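Local coordinates for PrgB (PDB 6EVU), which promotes cell aggregation, biofilm formation and conjugation by binding and compacting DNA, the chain here being its adhesin domain, at residues K66-K71 with A92-N97; I175-A180 with F302-N307; E212-F217 with N221-I226; M286-K291 with P295-Q300. All coordinates share one frame; numbering follows the deposited sequence.

Contact 1: residues K66-K71 with A92-N97; sequences KDIFTK and ANLGSN
Ile-68 and Phe-69, at the start of helix 68-72, face Asn-93 and Leu-94 of a short 3-10 segment in the loop between strands 88-89 and 99-104, so the contact joins an N-capped helix to a loop of the adhesin domain. Asp-67 is the N-cap. Its OD2 takes the backbone N of Thr-70 at 2.9 Å from above the carboxylate plane, and its OD1 receives Thr-70 OG1 at 2.6 Å on the syn side; with both oxygens engaged, the carboxylate is held against the first helical turn. Ile-68 supplies both aliphatic branches. CG1 stands opposite the backbone N (chi1 -167°), which sends CD1 across to Leu-94 CD2 at 4.1 Å. The other branch, CG2, sits over the centre of the Phe-69 ring, 4.0 Å above its plane, and also meets Asn-93 ND2. Phe-69 thus has one face covered from within its own helix, while CE2 is the ring atom nearest the loop. Phe-158 of strand 157-160 touches all four side chains and links the helix and the loop to the sheet that contains strand 157-160. The Asn-93 amide reaches the ring obliquely, the two planes 73° apart, with ND2 lying 4.1 Å from Phe-69 CE2.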
# COMPACT_ATOMS: atom_id res chain seq x y z
N LYS A 66 7.70 5.56 20.15
CA LYS A 66 7.53 6.73 19.29
C LYS A 66 7.72 6.39 17.82
O LYS A 66 8.04 7.28 17.02
CB LYS A 66 8.47 7.84 19.70
CG LYS A 66 8.21 8.35 21.13
CD LYS A 66 7.38 9.63 21.13
CE LYS A 66 8.06 10.78 20.38
NZ LYS A 66 7.17 11.98 20.32
N ASP A 67 7.53 5.14 17.44
CA ASP A 67 7.62 4.80 16.04
C ASP A 67 6.45 5.45 15.30
O ASP A 67 5.44 5.80 15.90
CB ASP A 67 7.60 3.29 15.88
CG ASP A 67 6.32 2.68 16.42
OD1 ASP A 67 6.15 2.58 17.68
OD2 ASP A 67 5.45 2.31 15.60
N ILE A 68 6.58 5.55 13.97
CA ILE A 68 5.53 6.17 13.15
C ILE A 68 4.22 5.43 13.24
O ILE A 68 3.13 6.04 13.12
CB ILE A 68 6.03 6.32 11.69
CG1 ILE A 68 5.08 7.26 10.94
CG2 ILE A 68 6.23 4.92 10.99
CD1 ILE A 68 5.69 7.82 9.67
N PHE A 69 4.25 4.09 13.39
CA PHE A 69 2.99 3.36 13.43
C PHE A 69 2.23 3.71 14.69
O PHE A 69 0.99 3.80 14.67
CB PHE A 69 3.25 1.85 13.31
CG PHE A 69 4.04 1.47 12.07
CD1 PHE A 69 3.43 1.47 10.84
CD2 PHE A 69 5.39 1.13 12.17
CE1 PHE A 69 4.12 1.17 9.71
CE2 PHE A 69 6.12 0.79 11.02
CZ PHE A 69 5.46 0.81 9.78
N THR A 70 2.94 3.83 15.81
CA THR A 70 2.28 4.17 17.06
C THR A 70 1.68 5.56 16.95
O THR A 70 0.54 5.78 17.38
CB THR A 70 3.27 4.06 18.22
OG1 THR A 70 3.65 2.67 18.38
CG2 THR A 70 2.62 4.53 19.54
N LYS A 71 2.41 6.51 16.36
CA LYS A 71 1.87 7.85 16.13
C LYS A 71 0.62 7.82 15.26
O LYS A 71 -0.31 8.63 15.48
CB LYS A 71 2.94 8.75 15.50
CG LYS A 71 4.07 9.06 16.50
CD LYS A 71 5.17 9.89 15.80
CE LYS A 71 6.32 10.20 16.78
NZ LYS A 71 7.29 11.11 16.04
N ALA A 92 12.73 8.74 10.24
CA ALA A 92 13.65 8.02 9.36
C ALA A 92 12.92 7.13 8.36
O ALA A 92 13.38 6.97 7.22
CB ALA A 92 14.63 7.19 10.19
N ASN A 93 11.76 6.57 8.75
CA ASN A 93 11.06 5.75 7.78
C ASN A 93 10.55 6.58 6.58
O ASN A 93 10.21 5.96 5.57
CB ASN A 93 9.89 4.99 8.49
CG ASN A 93 10.33 3.61 9.11
OD1 ASN A 93 11.50 3.30 9.23
ND2 ASN A 93 9.35 2.78 9.48
N LEU A 94 10.51 7.93 6.64
CA LEU A 94 9.99 8.76 5.54
C LEU A 94 11.05 9.14 4.52
O LEU A 94 10.73 9.80 3.53
CB LEU A 94 9.41 10.07 6.06
CG LEU A 94 8.13 10.00 6.91
CD1 LEU A 94 7.80 11.40 7.32
CD2 LEU A 94 6.99 9.37 6.13
N GLY A 95 12.29 8.77 4.78
CA GLY A 95 13.41 9.23 3.98
C GLY A 95 13.93 10.57 4.46
O GLY A 95 13.31 11.26 5.27
N SER A 96 15.12 10.95 3.94
CA SER A 96 15.80 12.13 4.49
C SER A 96 15.08 13.44 4.19
O SER A 96 15.40 14.45 4.83
CB SER A 96 17.25 12.21 3.99
OG SER A 96 17.26 12.19 2.57
N ASN A 97 14.07 13.46 3.31
CA ASN A 97 13.38 14.71 3.00
C ASN A 97 12.01 14.81 3.69
O ASN A 97 11.29 15.79 3.46
CB ASN A 97 13.19 14.84 1.49
CG ASN A 97 14.47 15.26 0.77
OD1 ASN A 97 15.34 15.90 1.35
ND2 ASN A 97 14.58 14.88 -0.49

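Contact 2: residues I175-A180 with F302-N307; sequences IKFFDA and FAFSTN
Strand residue Ile-175 and loop residue Phe-304 are the nearest pair along the two backbones, yet their CA atoms lie 10.1 Å apart, so the segments 175-180 and 302-307 meet through long side chains alone. Ile-175 and Phe-304 approach from opposite directions. With CG1 placed opposite the carbonyl carbon (chi1 -65°), the isoleucine extends CD1 onto the flat of the phenylalanine ring in a CH-pi contact: the methyl is 3.6 Å from the Phe-304 centroid and 16° off the ring normal. It leans toward one side of the rim, where Ile-175 CD1 comes within 3.5 Å of Phe-304 CE1. The other branch serves a second ring, since Ile-175 CG2 lies 3.4 Å above the plane of Phe-177, displaced toward its rim. Phe-177 in turn presents its edge to the loop, its CZ standing 4.1 Å from Phe-304 CE2. The isoleucine therefore has a methyl on each of two phenylalanines that also touch each other. Beyond Phe-304 the chain is folded over by an ST turn, in which Ser-305 OG accepts the backbone N of Asn-307 at 3.0 Å with an N-H...O angle of 162°. Ile-280 touches all three apolar side chains, and Thr-156 OG1 pairs with the backbone N of Phe-304. Strand 169-179 belongs to one antiparallel sheet and strand 299-302, which leads into the loop, to another; such aromatic and aliphatic filling between sheets is that of a beta-sandwich core, consistent with the lectin-like fold of antigen I/II adhesins.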
# COMPACT_ATOMS: atom_id res chain seq x y z
N ILE A 175 -3.41 6.55 -9.54
CA ILE A 175 -2.15 7.23 -9.87
C ILE A 175 -2.21 7.72 -11.30
O ILE A 175 -2.61 6.97 -12.20
CB ILE A 175 -0.95 6.29 -9.67
CG1 ILE A 175 -0.81 5.92 -8.19
CG2 ILE A 175 0.40 6.94 -10.21
CD1 ILE A 175 0.04 4.66 -7.90
N LYS A 176 -1.79 8.96 -11.54
CA LYS A 176 -1.63 9.47 -12.89
C LYS A 176 -0.19 9.86 -13.09
O LYS A 176 0.39 10.54 -12.24
CB LYS A 176 -2.52 10.67 -13.16
CG LYS A 176 -3.98 10.39 -13.21
CD LYS A 176 -4.68 11.67 -13.61
CE LYS A 176 -6.18 11.55 -13.46
NZ LYS A 176 -6.87 12.83 -13.83
N PHE A 177 0.40 9.41 -14.20
CA PHE A 177 1.77 9.79 -14.55
C PHE A 177 1.71 10.82 -15.65
O PHE A 177 0.88 10.69 -16.55
CB PHE A 177 2.56 8.59 -15.06
CG PHE A 177 2.60 7.46 -14.12
CD1 PHE A 177 3.29 7.53 -12.92
CD2 PHE A 177 1.95 6.28 -14.44
CE1 PHE A 177 3.36 6.45 -12.08
CE2 PHE A 177 1.95 5.22 -13.58
CZ PHE A 177 2.65 5.28 -12.40
N PHE A 178 2.62 11.82 -15.62
CA PHE A 178 2.62 12.87 -16.63
C PHE A 178 3.98 13.01 -17.28
O PHE A 178 5.03 12.96 -16.61
CB PHE A 178 2.20 14.21 -16.02
CG PHE A 178 0.80 14.20 -15.46
CD1 PHE A 178 0.58 13.86 -14.14
CD2 PHE A 178 -0.27 14.53 -16.26
CE1 PHE A 178 -0.76 13.86 -13.61
CE2 PHE A 178 -1.56 14.51 -15.78
CZ PHE A 178 -1.80 14.19 -14.42
N ASP A 179 3.96 13.21 -18.60
CA ASP A 179 5.17 13.47 -19.35
C ASP A 179 5.56 14.95 -19.21
O ASP A 179 4.90 15.73 -18.54
CB ASP A 179 5.00 13.01 -20.80
CG ASP A 179 4.11 13.92 -21.66
OD1 ASP A 179 3.93 15.12 -21.36
OD2 ASP A 179 3.62 13.42 -22.70
N ALA A 180 6.73 15.29 -19.76
CA ALA A 180 7.30 16.63 -19.58
C ALA A 180 6.38 17.71 -20.10
O ALA A 180 6.36 18.82 -19.56
CB ALA A 180 8.65 16.71 -20.30
N PHE A 302 2.56 1.63 3.04
CA PHE A 302 2.30 1.17 1.68
C PHE A 302 3.28 1.89 0.76
O PHE A 302 3.14 3.08 0.51
CB PHE A 302 0.87 1.40 1.19
CG PHE A 302 0.66 0.77 -0.15
CD1 PHE A 302 0.47 -0.62 -0.23
CD2 PHE A 302 0.87 1.48 -1.30
CE1 PHE A 302 0.34 -1.26 -1.44
CE2 PHE A 302 0.78 0.83 -2.58
CZ PHE A 302 0.52 -0.53 -2.63
N ALA A 303 4.23 1.14 0.20
CA ALA A 303 5.19 1.68 -0.76
C ALA A 303 4.76 1.29 -2.17
O ALA A 303 4.36 0.14 -2.40
CB ALA A 303 6.58 1.13 -0.47
N PHE A 304 4.89 2.23 -3.09
CA PHE A 304 4.56 2.02 -4.50
C PHE A 304 5.82 2.01 -5.34
O PHE A 304 6.58 2.97 -5.31
CB PHE A 304 3.66 3.12 -5.04
CG PHE A 304 3.35 2.94 -6.48
CD1 PHE A 304 2.36 2.05 -6.86
CD2 PHE A 304 4.09 3.63 -7.49
CE1 PHE A 304 2.06 1.85 -8.24
CE2 PHE A 304 3.76 3.45 -8.87
CZ PHE A 304 2.78 2.56 -9.24
N SER A 305 6.02 0.93 -6.11
CA SER A 305 7.14 0.91 -7.06
C SER A 305 6.85 -0.13 -8.13
O SER A 305 5.90 -0.90 -8.05
CB SER A 305 8.48 0.58 -6.38
OG SER A 305 8.67 -0.82 -6.25
N THR A 306 7.79 -0.23 -9.08
CA THR A 306 7.73 -1.21 -10.15
C THR A 306 8.76 -2.31 -9.95
O THR A 306 9.08 -3.05 -10.90
CB THR A 306 7.95 -0.55 -11.52
OG1 THR A 306 9.19 0.18 -11.50
CG2 THR A 306 6.79 0.30 -11.88
N ASN A 307 9.31 -2.41 -8.74
CA ASN A 307 10.27 -3.45 -8.35
C ASN A 307 9.50 -4.71 -7.98
O ASN A 307 9.12 -4.91 -6.81
CB ASN A 307 11.10 -2.95 -7.18
CG ASN A 307 12.19 -1.97 -7.60
OD1 ASN A 307 12.26 -0.84 -7.09
ND2 ASN A 307 13.07 -2.42 -8.51

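Contact 3: residues E212-F217 with N221-I226; sequences EFVSDF and NAFKYI
Phe-217 lies against the side chains of Asn-221 and Phe-223 and the backbone between them, including Ala-222 C, where the chain doubles back with the touching parts 144° apart in direction. The main apolar contact is CH-pi: Phe-223 CB sits over one face of the Phe-217 ring, 4.0 Å from its centroid, and comes within 3.6 Å of Phe-217 CE1. The same face also covers the carbonyl carbon of Ala-222. Ring against ring, Phe-217 brings CZ to the edge of Phe-223, in its plane and 4.0 Å from Phe-223 CD2. Phe-223 CG is opposite the backbone N (chi1 177°), turning the ring back toward strand 211-215, where Val-214 CG2 meets Phe-223 CD2 at 3.8 Å. At the near end Asn-221 CB packs 4.0 Å from Phe-217 CB. Polar bonds flank this apolar patch. Ser-215 OG donates to Asp-216 OD2 at 2.7 Å, from above the carboxylate plane, and that oxygen also forms a salt bridge with Lys-170. The Asn-221 amide is held through OD1 by Tyr-195 OH and Ser-281 N, and through ND2 by the carbonyls of Ala-219 and Arg-279. Strand 211-215 pairs with 280-287 whereas 221-225 pairs with 272-276, so consecutive strands joined by a short loop enter different sheets and meet by side chains, as in a beta-arch.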
# COMPACT_ATOMS: atom_id res chain seq x y z
N GLU A 212 -2.30 -7.46 6.15
CA GLU A 212 -2.30 -6.41 5.12
C GLU A 212 -2.71 -7.04 3.79
O GLU A 212 -2.33 -8.19 3.48
CB GLU A 212 -0.93 -5.73 5.02
CG GLU A 212 -0.45 -5.28 6.37
CD GLU A 212 0.65 -4.24 6.34
OE1 GLU A 212 1.21 -3.98 5.25
OE2 GLU A 212 1.00 -3.73 7.42
N PHE A 213 -3.56 -6.32 3.03
CA PHE A 213 -4.15 -6.82 1.78
C PHE A 213 -4.17 -5.74 0.71
O PHE A 213 -3.97 -4.55 0.99
CB PHE A 213 -5.60 -7.32 1.99
CG PHE A 213 -6.58 -6.22 2.40
CD1 PHE A 213 -7.26 -5.48 1.44
CD2 PHE A 213 -6.84 -5.98 3.75
CE1 PHE A 213 -8.16 -4.49 1.80
CE2 PHE A 213 -7.77 -5.01 4.13
CZ PHE A 213 -8.42 -4.26 3.17
N VAL A 214 -4.43 -6.18 -0.53
CA VAL A 214 -4.91 -5.33 -1.60
C VAL A 214 -6.23 -5.89 -2.12
O VAL A 214 -6.54 -7.07 -1.93
CB VAL A 214 -3.87 -5.23 -2.73
CG1 VAL A 214 -2.66 -4.48 -2.20
CG2 VAL A 214 -3.45 -6.69 -3.28
N SER A 215 -7.03 -5.03 -2.74
CA SER A 215 -8.37 -5.44 -3.20
C SER A 215 -8.89 -4.40 -4.19
O SER A 215 -8.25 -3.36 -4.41
CB SER A 215 -9.33 -5.58 -2.02
OG SER A 215 -9.53 -4.29 -1.47
N ASP A 216 -10.09 -4.66 -4.72
CA ASP A 216 -10.85 -3.69 -5.51
C ASP A 216 -9.98 -3.08 -6.62
O ASP A 216 -9.91 -1.87 -6.81
CB ASP A 216 -11.45 -2.62 -4.62
CG ASP A 216 -12.26 -3.22 -3.50
OD1 ASP A 216 -13.27 -3.86 -3.83
OD2 ASP A 216 -11.85 -3.09 -2.33
N PHE A 217 -9.38 -3.97 -7.39
CA PHE A 217 -8.59 -3.49 -8.51
C PHE A 217 -9.52 -2.77 -9.48
O PHE A 217 -10.63 -3.24 -9.75
CB PHE A 217 -7.83 -4.66 -9.15
CG PHE A 217 -6.60 -5.02 -8.35
CD1 PHE A 217 -6.70 -5.78 -7.19
CD2 PHE A 217 -5.38 -4.41 -8.65
CE1 PHE A 217 -5.57 -6.01 -6.39
CE2 PHE A 217 -4.21 -4.66 -7.88
CZ PHE A 217 -4.31 -5.46 -6.75
N ASN A 221 -7.45 -2.88 -14.36
CA ASN A 221 -6.39 -3.38 -13.47
C ASN A 221 -6.67 -4.82 -13.04
O ASN A 221 -7.82 -5.24 -12.90
CB ASN A 221 -6.25 -2.54 -12.18
CG ASN A 221 -5.64 -1.14 -12.41
OD1 ASN A 221 -4.55 -0.85 -11.91
ND2 ASN A 221 -6.35 -0.28 -13.13
N ALA A 222 -5.61 -5.59 -12.80
CA ALA A 222 -5.82 -6.93 -12.26
C ALA A 222 -4.65 -7.35 -11.37
O ALA A 222 -3.49 -7.00 -11.62
CB ALA A 222 -6.03 -7.96 -13.37
N PHE A 223 -4.98 -8.14 -10.34
CA PHE A 223 -3.98 -8.78 -9.50
C PHE A 223 -3.50 -10.09 -10.15
O PHE A 223 -4.29 -10.85 -10.71
CB PHE A 223 -4.55 -9.05 -8.11
CG PHE A 223 -3.61 -9.79 -7.18
CD1 PHE A 223 -3.44 -11.18 -7.27
CD2 PHE A 223 -2.93 -9.12 -6.19
CE1 PHE A 223 -2.60 -11.85 -6.40
CE2 PHE A 223 -2.08 -9.79 -5.32
CZ PHE A 223 -1.91 -11.16 -5.43
N LYS A 224 -2.21 -10.36 -10.03
CA LYS A 224 -1.62 -11.60 -10.54
C LYS A 224 -0.78 -12.26 -9.46
O LYS A 224 0.03 -11.59 -8.81
CB LYS A 224 -0.77 -11.30 -11.78
CG LYS A 224 -1.58 -10.96 -13.03
CD LYS A 224 -2.37 -12.18 -13.50
CE LYS A 224 -2.80 -12.09 -14.94
NZ LYS A 224 -3.40 -13.37 -15.37
N TYR A 225 -0.94 -13.58 -9.29
CA TYR A 225 -0.26 -14.35 -8.25
C TYR A 225 1.20 -14.60 -8.63
O TYR A 225 1.52 -14.84 -9.79
CB TYR A 225 -0.97 -15.71 -8.05
CG TYR A 225 -0.29 -16.67 -7.07
CD1 TYR A 225 -0.22 -16.38 -5.71
CD2 TYR A 225 0.29 -17.86 -7.51
CE1 TYR A 225 0.40 -17.25 -4.82
CE2 TYR A 225 0.91 -18.75 -6.61
CZ TYR A 225 0.96 -18.43 -5.26
OH TYR A 225 1.57 -19.26 -4.36
N ILE A 226 2.09 -14.53 -7.63
CA ILE A 226 3.47 -14.96 -7.80
C ILE A 226 3.62 -16.34 -7.19
O ILE A 226 3.21 -16.56 -6.05
CB ILE A 226 4.47 -13.99 -7.14
CG1 ILE A 226 4.33 -12.57 -7.71
CG2 ILE A 226 5.87 -14.56 -7.23
CD1 ILE A 226 5.09 -11.51 -6.89

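Contact 4: residues M286-K291 with P295-Q300; sequences MTTKGK and PVSSAQ. With PO4 (phosphate ion), chain B.
Met-286 loses the most surface here, its side chain running beneath the backbone of residues 297-299. The chain is extended as far as SD and then bent (chi3 73°), which tucks the methyl under the peptide units: SD lies 3.3 Å from Ala-299 N, while CE is 3.6 Å from Ser-297 C and 3.3 Å from Ala-299 O. Gln-300 slides past it in the opposite direction. Its CG occupies the position between the backbone N and the carbonyl carbon, and the chain then extends so that Gln-300 OE1 comes 3.4 Å from Met-286 CG; NE2 at the same end is bonded to Gly-285 O. Met-286 is the last residue but one of strand 280-287 and Gln-300 stands near the start of strand 299-302, strands of two different antiparallel sheets, so the thioether and the amide pack where the chain crosses from one sheet of the adhesin domain to the other. Ser-297 completes the group, with CB and OG against the methyl of Thr-288; Ser-297 OG is 3.5 Å from Thr-288 CG2 and is itself bonded to Val-294 O. Thr-288 opens a type I' turn that ends at Lys-291, and its OG1 donates to Lys-291 O at 2.6 Å, in the carbonyl plane on a lone pair. An ST turn just before it has Thr-287 OG1 accepting Lys-289 N. At the exposed side of the second segment, Val-296 N gives phosphate O1 a nearly straight bond of 2.9 Å (172°), and Arg-73 NE binds the same ion, which probably came from the crystallisation liquor.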
# COMPACT_ATOMS: atom_id res chain seq x y z
N MET A 286 -5.81 -3.11 5.75
CA MET A 286 -5.55 -4.07 6.82
C MET A 286 -6.87 -4.66 7.27
O MET A 286 -7.83 -3.92 7.50
CB MET A 286 -4.84 -3.41 8.01
CG MET A 286 -3.70 -2.47 7.57
SD MET A 286 -3.03 -1.57 9.03
CE MET A 286 -2.10 -2.91 9.85
N THR A 287 -6.90 -5.99 7.46
CA THR A 287 -8.11 -6.68 7.91
C THR A 287 -7.84 -7.57 9.12
O THR A 287 -6.83 -8.29 9.18
CB THR A 287 -8.74 -7.50 6.78
OG1 THR A 287 -10.01 -7.95 7.25
CG2 THR A 287 -7.84 -8.71 6.39
N THR A 288 -8.68 -7.47 10.13
CA THR A 288 -8.63 -8.39 11.25
C THR A 288 -9.64 -9.48 11.05
O THR A 288 -10.05 -10.13 12.02
CB THR A 288 -8.90 -7.70 12.58
OG1 THR A 288 -10.17 -7.05 12.49
CG2 THR A 288 -7.80 -6.66 12.92
N LYS A 289 -10.15 -9.58 9.83
CA LYS A 289 -11.32 -10.39 9.51
C LYS A 289 -12.47 -10.12 10.47
O LYS A 289 -13.32 -10.98 10.68
CB LYS A 289 -10.98 -11.89 9.48
CG LYS A 289 -10.17 -12.29 8.26
CD LYS A 289 -9.69 -13.73 8.36
CE LYS A 289 -10.25 -14.57 7.23
NZ LYS A 289 -11.74 -14.45 7.22
N GLY A 290 -12.48 -8.97 11.13
CA GLY A 290 -13.60 -8.53 11.94
C GLY A 290 -13.38 -8.46 13.46
O GLY A 290 -14.28 -7.97 14.15
N LYS A 291 -12.26 -8.95 14.00
CA LYS A 291 -11.99 -8.84 15.43
C LYS A 291 -11.57 -7.42 15.79
O LYS A 291 -10.86 -6.77 15.02
CB LYS A 291 -10.89 -9.84 15.84
CG LYS A 291 -11.38 -11.32 15.98
CD LYS A 291 -10.66 -12.34 15.05
CE LYS A 291 -11.50 -13.63 14.82
NZ LYS A 291 -11.00 -14.51 13.71
N PRO A 295 -4.04 -6.12 18.63
CA PRO A 295 -3.01 -5.07 18.69
C PRO A 295 -2.34 -4.79 17.34
O PRO A 295 -2.28 -5.65 16.46
CB PRO A 295 -1.99 -5.64 19.69
CG PRO A 295 -2.66 -6.85 20.30
CD PRO A 295 -3.58 -7.37 19.25
N VAL A 296 -1.82 -3.56 17.22
CA VAL A 296 -1.02 -3.04 16.10
C VAL A 296 -1.61 -3.48 14.76
O VAL A 296 -0.87 -3.86 13.84
CB VAL A 296 0.48 -3.40 16.24
CG1 VAL A 296 1.04 -2.73 17.47
CG2 VAL A 296 0.75 -4.90 16.28
N SER A 297 -2.93 -3.35 14.61
CA SER A 297 -3.64 -3.86 13.44
C SER A 297 -4.34 -2.76 12.65
O SER A 297 -5.30 -3.05 11.91
CB SER A 297 -4.64 -4.94 13.86
OG SER A 297 -5.70 -4.39 14.64
N SER A 298 -3.90 -1.49 12.80
CA SER A 298 -4.57 -0.40 12.13
C SER A 298 -3.62 0.71 11.63
O SER A 298 -4.10 1.82 11.33
CB SER A 298 -5.68 0.23 13.04
OG SER A 298 -5.17 0.51 14.37
N ALA A 299 -2.33 0.45 11.48
CA ALA A 299 -1.49 1.38 10.75
C ALA A 299 -0.49 0.60 9.90
O ALA A 299 0.05 -0.41 10.35
CB ALA A 299 -0.69 2.28 11.71
N GLN A 300 -0.24 1.11 8.69
CA GLN A 300 0.61 0.34 7.77
C GLN A 300 1.45 1.30 6.94
O GLN A 300 1.16 2.48 6.79
CB GLN A 300 -0.26 -0.54 6.85
CG GLN A 300 -0.99 0.30 5.79
CD GLN A 300 -2.09 -0.50 5.09
OE1 GLN A 300 -3.25 -0.16 5.12
NE2 GLN A 300 -1.69 -1.57 4.43
P PO4 B . -3.01 -0.52 19.59
O1 PO4 B . -2.06 -1.69 19.38
O2 PO4 B . -4.30 -0.84 18.84
O3 PO4 B . -3.32 -0.41 21.07
O4 PO4 B . -2.48 0.82 19.18

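How the contacts relate
Contact 4 joins its neighbours by direct packing. Phe-69 CE1 of contact 1 lies 3.8 Å from Gln-300 C, and on the contact 3 side Glu-212 OE2 comes within 3.5 Å of Gln-300 CB, while Phe-213 CE2 packs 3.2 Å from Met-286 N. The side chains of Phe-69 and Gln-300 each lie about 4 Å (nearest atoms) from bound Tris, and Glu-212 OE2 is hydrogen-bonded to Tris, perhaps the same molecule; it probably comes from the crystallisation liquor but may mark a pocket. Contact 2 lies across the chain's centre from contact 4, their centres about 26 Å apart, though residues 295-300 and 302-307 almost adjoin in sequence. Contacts 2, 3 and 4 all reach one sheet.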